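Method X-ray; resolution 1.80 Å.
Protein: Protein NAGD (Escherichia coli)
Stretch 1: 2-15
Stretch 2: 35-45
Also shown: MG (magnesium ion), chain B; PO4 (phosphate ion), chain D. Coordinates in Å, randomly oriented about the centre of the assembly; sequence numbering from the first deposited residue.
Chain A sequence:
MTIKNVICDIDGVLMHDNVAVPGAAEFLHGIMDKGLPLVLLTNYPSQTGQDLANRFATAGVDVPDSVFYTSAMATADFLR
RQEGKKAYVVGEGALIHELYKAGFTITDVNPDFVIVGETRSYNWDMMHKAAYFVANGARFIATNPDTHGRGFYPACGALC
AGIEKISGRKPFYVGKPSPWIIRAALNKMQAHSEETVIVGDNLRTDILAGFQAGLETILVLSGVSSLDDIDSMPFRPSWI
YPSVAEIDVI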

# COMPACT_ATOMS: atom_id res chain seq x y z
N THR A 2 -6.72 -37.85 -15.70
CA THR A 2 -7.93 -37.61 -14.98
C THR A 2 -7.51 -37.25 -13.54
O THR A 2 -6.35 -37.18 -13.28
CB THR A 2 -8.57 -38.93 -14.99
OG1 THR A 2 -9.53 -39.03 -13.96
CG2 THR A 2 -7.56 -39.94 -14.78
N ILE A 3 -8.45 -37.06 -12.62
CA ILE A 3 -8.10 -36.88 -11.24
C ILE A 3 -7.56 -38.13 -10.60
O ILE A 3 -8.26 -39.08 -10.51
CB ILE A 3 -9.26 -36.36 -10.46
CG1 ILE A 3 -9.72 -35.02 -10.98
CG2 ILE A 3 -8.85 -36.20 -9.06
CD1 ILE A 3 -10.95 -34.56 -10.41
N LYS A 4 -6.30 -38.12 -10.18
CA LYS A 4 -5.69 -39.29 -9.55
C LYS A 4 -5.20 -38.98 -8.15
O LYS A 4 -4.86 -39.88 -7.39
CB LYS A 4 -4.51 -39.78 -10.39
CG LYS A 4 -4.86 -40.23 -11.80
CD LYS A 4 -3.62 -40.68 -12.55
CE LYS A 4 -3.94 -41.15 -13.96
NZ LYS A 4 -2.71 -41.55 -14.69
N ASN A 5 -5.16 -37.69 -7.81
CA ASN A 5 -4.69 -37.23 -6.50
C ASN A 5 -5.61 -36.12 -6.01
O ASN A 5 -6.22 -35.40 -6.81
CB ASN A 5 -3.27 -36.70 -6.61
CG ASN A 5 -2.34 -37.65 -7.35
OD1 ASN A 5 -1.82 -38.60 -6.77
ND2 ASN A 5 -2.15 -37.40 -8.64
N VAL A 6 -5.69 -35.94 -4.69
CA VAL A 6 -6.56 -34.92 -4.14
C VAL A 6 -5.95 -34.12 -3.00
O VAL A 6 -5.42 -34.69 -2.05
CB VAL A 6 -7.88 -35.53 -3.61
CG1 VAL A 6 -8.76 -34.43 -3.01
CG2 VAL A 6 -8.62 -36.26 -4.73
N ILE A 7 -6.01 -32.79 -3.11
CA ILE A 7 -5.55 -31.90 -2.05
C ILE A 7 -6.85 -31.29 -1.56
O ILE A 7 -7.59 -30.68 -2.34
CB ILE A 7 -4.64 -30.77 -2.56
CG1 ILE A 7 -3.31 -31.33 -3.06
CG2 ILE A 7 -4.40 -29.76 -1.44
CD1 ILE A 7 -2.38 -30.26 -3.64
N CYS A 8 -7.14 -31.45 -0.28
CA CYS A 8 -8.38 -30.90 0.25
C CYS A 8 -8.12 -29.99 1.43
O CYS A 8 -7.50 -30.39 2.43
CB CYS A 8 -9.33 -32.02 0.67
SG CYS A 8 -10.97 -31.46 1.20
N ASP A 9 -8.59 -28.76 1.32
CA ASP A 9 -8.43 -27.79 2.39
C ASP A 9 -9.25 -28.24 3.60
O ASP A 9 -10.26 -28.93 3.45
CB ASP A 9 -8.89 -26.42 1.92
CG ASP A 9 -8.84 -25.40 3.02
OD1 ASP A 9 -7.74 -25.18 3.57
OD2 ASP A 9 -9.89 -24.84 3.33
N ILE A 10 -8.82 -27.85 4.79
CA ILE A 10 -9.51 -28.27 6.01
C ILE A 10 -10.62 -27.36 6.51
O ILE A 10 -11.80 -27.71 6.45
CB ILE A 10 -8.48 -28.49 7.15
CG1 ILE A 10 -7.61 -29.71 6.81
CG2 ILE A 10 -9.19 -28.69 8.49
CD1 ILE A 10 -6.44 -29.94 7.75
N ASP A 11 -10.26 -26.17 6.99
CA ASP A 11 -11.24 -25.25 7.54
C ASP A 11 -12.24 -24.69 6.54
O ASP A 11 -11.86 -24.15 5.50
CB ASP A 11 -10.52 -24.13 8.28
CG ASP A 11 -9.73 -24.66 9.47
OD1 ASP A 11 -10.37 -25.23 10.39
OD2 ASP A 11 -8.49 -24.52 9.49
N GLY A 12 -13.53 -24.82 6.85
CA GLY A 12 -14.57 -24.32 5.96
C GLY A 12 -14.91 -25.32 4.87
O GLY A 12 -15.78 -25.06 4.04
N VAL A 13 -14.23 -26.47 4.89
CA VAL A 13 -14.44 -27.52 3.90
C VAL A 13 -14.76 -28.85 4.58
O VAL A 13 -15.78 -29.48 4.31
CB VAL A 13 -13.19 -27.70 3.02
CG1 VAL A 13 -13.41 -28.84 2.02
CG2 VAL A 13 -12.86 -26.39 2.29
N LEU A 14 -13.87 -29.27 5.48
CA LEU A 14 -14.03 -30.54 6.19
C LEU A 14 -14.43 -30.29 7.63
O LEU A 14 -15.15 -31.09 8.24
CB LEU A 14 -12.72 -31.34 6.14
CG LEU A 14 -12.24 -31.75 4.74
CD1 LEU A 14 -10.89 -32.45 4.83
CD2 LEU A 14 -13.27 -32.68 4.12
N MET A 15 -13.94 -29.20 8.17
CA MET A 15 -14.24 -28.79 9.54
C MET A 15 -14.76 -27.37 9.68
O MET A 15 -14.29 -26.48 9.06
CB MET A 15 -13.02 -28.95 10.42
CG MET A 15 -12.45 -30.30 10.43
SD MET A 15 -13.38 -31.54 11.26
CE MET A 15 -12.99 -31.08 12.73
N GLY A 35 -8.04 -45.41 -3.45
CA GLY A 35 -6.59 -45.45 -3.48
C GLY A 35 -5.94 -44.20 -4.04
O GLY A 35 -4.79 -44.25 -4.48
N LEU A 36 -6.65 -43.08 -4.02
CA LEU A 36 -6.11 -41.83 -4.53
C LEU A 36 -5.29 -41.13 -3.46
O LEU A 36 -5.76 -40.95 -2.34
CB LEU A 36 -7.24 -40.90 -4.98
CG LEU A 36 -8.32 -41.42 -5.95
CD1 LEU A 36 -9.28 -40.28 -6.26
CD2 LEU A 36 -7.68 -41.94 -7.22
N PRO A 37 -4.04 -40.74 -3.78
CA PRO A 37 -3.23 -40.06 -2.76
C PRO A 37 -4.02 -38.85 -2.26
O PRO A 37 -4.66 -38.15 -3.04
CB PRO A 37 -1.97 -39.68 -3.53
CG PRO A 37 -1.82 -40.84 -4.48
CD PRO A 37 -3.24 -41.01 -4.99
N LEU A 38 -3.97 -38.62 -0.95
CA LEU A 38 -4.71 -37.52 -0.34
C LEU A 38 -3.89 -36.67 0.62
O LEU A 38 -3.12 -37.19 1.43
CB LEU A 38 -5.92 -38.08 0.42
CG LEU A 38 -6.78 -37.11 1.23
CD1 LEU A 38 -7.58 -36.23 0.27
CD2 LEU A 38 -7.73 -37.89 2.13
N VAL A 39 -4.06 -35.36 0.51
CA VAL A 39 -3.38 -34.43 1.40
C VAL A 39 -4.43 -33.48 1.96
O VAL A 39 -5.19 -32.88 1.19
CB VAL A 39 -2.30 -33.61 0.66
CG1 VAL A 39 -1.83 -32.46 1.53
CG2 VAL A 39 -1.12 -34.50 0.30
N LEU A 40 -4.49 -33.38 3.28
CA LEU A 40 -5.42 -32.47 3.93
C LEU A 40 -4.56 -31.27 4.32
O LEU A 40 -3.70 -31.34 5.19
CB LEU A 40 -6.05 -33.13 5.16
CG LEU A 40 -6.87 -34.39 4.83
CD1 LEU A 40 -7.63 -34.84 6.07
CD2 LEU A 40 -7.83 -34.11 3.67
N LEU A 41 -4.81 -30.16 3.63
CA LEU A 41 -4.04 -28.94 3.79
C LEU A 41 -4.64 -27.86 4.68
O LEU A 41 -5.85 -27.65 4.71
CB LEU A 41 -3.79 -28.35 2.40
CG LEU A 41 -2.96 -27.08 2.27
CD1 LEU A 41 -1.48 -27.42 2.45
CD2 LEU A 41 -3.20 -26.45 0.90
N THR A 42 -3.76 -27.20 5.43
CA THR A 42 -4.18 -26.08 6.26
C THR A 42 -3.06 -25.06 6.29
O THR A 42 -1.89 -25.41 6.37
CB THR A 42 -4.54 -26.47 7.71
OG1 THR A 42 -4.88 -25.28 8.43
CG2 THR A 42 -3.37 -27.16 8.40
N ASN A 43 -3.43 -23.79 6.20
CA ASN A 43 -2.47 -22.70 6.21
C ASN A 43 -1.92 -22.41 7.59
O ASN A 43 -0.92 -21.70 7.72
CB ASN A 43 -3.11 -21.44 5.64
CG ASN A 43 -2.41 -20.94 4.41
OD1 ASN A 43 -1.90 -21.74 3.62
ND2 ASN A 43 -2.41 -19.63 4.21
N TYR A 44 -2.56 -22.95 8.62
CA TYR A 44 -2.10 -22.68 9.97
C TYR A 44 -1.02 -23.66 10.43
O TYR A 44 -1.07 -24.85 10.16
CB TYR A 44 -3.31 -22.61 10.92
CG TYR A 44 -4.18 -21.41 10.57
CD1 TYR A 44 -5.20 -21.51 9.62
CD2 TYR A 44 -3.92 -20.14 11.12
CE1 TYR A 44 -5.93 -20.39 9.22
CE2 TYR A 44 -4.65 -19.02 10.72
CZ TYR A 44 -5.66 -19.15 9.77
OH TYR A 44 -6.37 -18.03 9.37
N PRO A 45 0.00 -23.13 11.11
CA PRO A 45 1.16 -23.85 11.63
C PRO A 45 1.16 -24.38 13.04
O PRO A 45 2.15 -24.98 13.46
CB PRO A 45 2.27 -22.84 11.45
CG PRO A 45 1.56 -21.56 11.91
CD PRO A 45 0.20 -21.67 11.25
MG MG B . -10.43 -22.92 4.34
P PO4 D . -7.37 -23.44 6.31
O1 PO4 D . -7.37 -24.91 6.55
O2 PO4 D . -6.26 -23.09 5.40
O3 PO4 D . -8.65 -23.04 5.72
O4 PO4 D . -7.19 -22.74 7.61
O HOH W 1 -6.89 -26.53 10.51
O HOH W 2 -9.29 -21.73 2.71
O HOH W 3 -11.36 -21.01 5.32

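Residues 5-9 run parallel to a neighbouring strand that begins at L38, with V6, I7, C8 and D9 in register with L38, V39, L40 and L41. The hydrogen-bond ladder is that of a parallel pair, in which the N and O of one residue bond to the two residues flanking its partner: V6 N donates to P37 O (2.9 Å) and V39 N to V6 O (3.0 Å), then C8 N to V39 O (2.8 Å) and L41 N to C8 O (3.0 Å). I10 N closes the ladder on L41 O (3.0 Å), with a more bent angle of 133°.

Side chains alternate between the faces. On the face of V6, C8, L38 and L40, V6 and L38 both adopt chi1 t, and V6 CG1 lies 3.9 Å from L38 CD1. L40 is m,t; this places its CD2 4.0 Å from C8 CB and 3.7 Å from L14 CD1, so one methyl packs against both the strand and the turn after it. That turn is held by I10 O, which accepts from L14 N at 2.8 Å. I10, also m,t, lays its CG1 4.1 Å from L40 CB. On the other face, I7 (m,t) brings CG2 to 4.1 Å from L41 CB. Where the strands begin, L36 points toward stretch 1, and its CD1 reaches V6 CG2 at 4.4 Å.

At the C-terminal end of the strand the chemistry turns polar. D9, chi1 t, directs OD2 to the magnesium ion (2.2 Å), which D11 O also binds at 2.2 Å; the shared cation explains why these two oxygens tolerate a 3.0 Å separation. Phosphate O3 completes a bridge to the metal at 2.2 Å, while D11 N donates to phosphate O1 (3.2 Å) and N43 N to O2 (3.0 Å), so both stretches grip the anion. T42, chi1 t, accepts at OG1 from Y44 N (3.3 Å), and water 1 links this OG1 (3.2 Å) to D11 OD2 (2.8 Å).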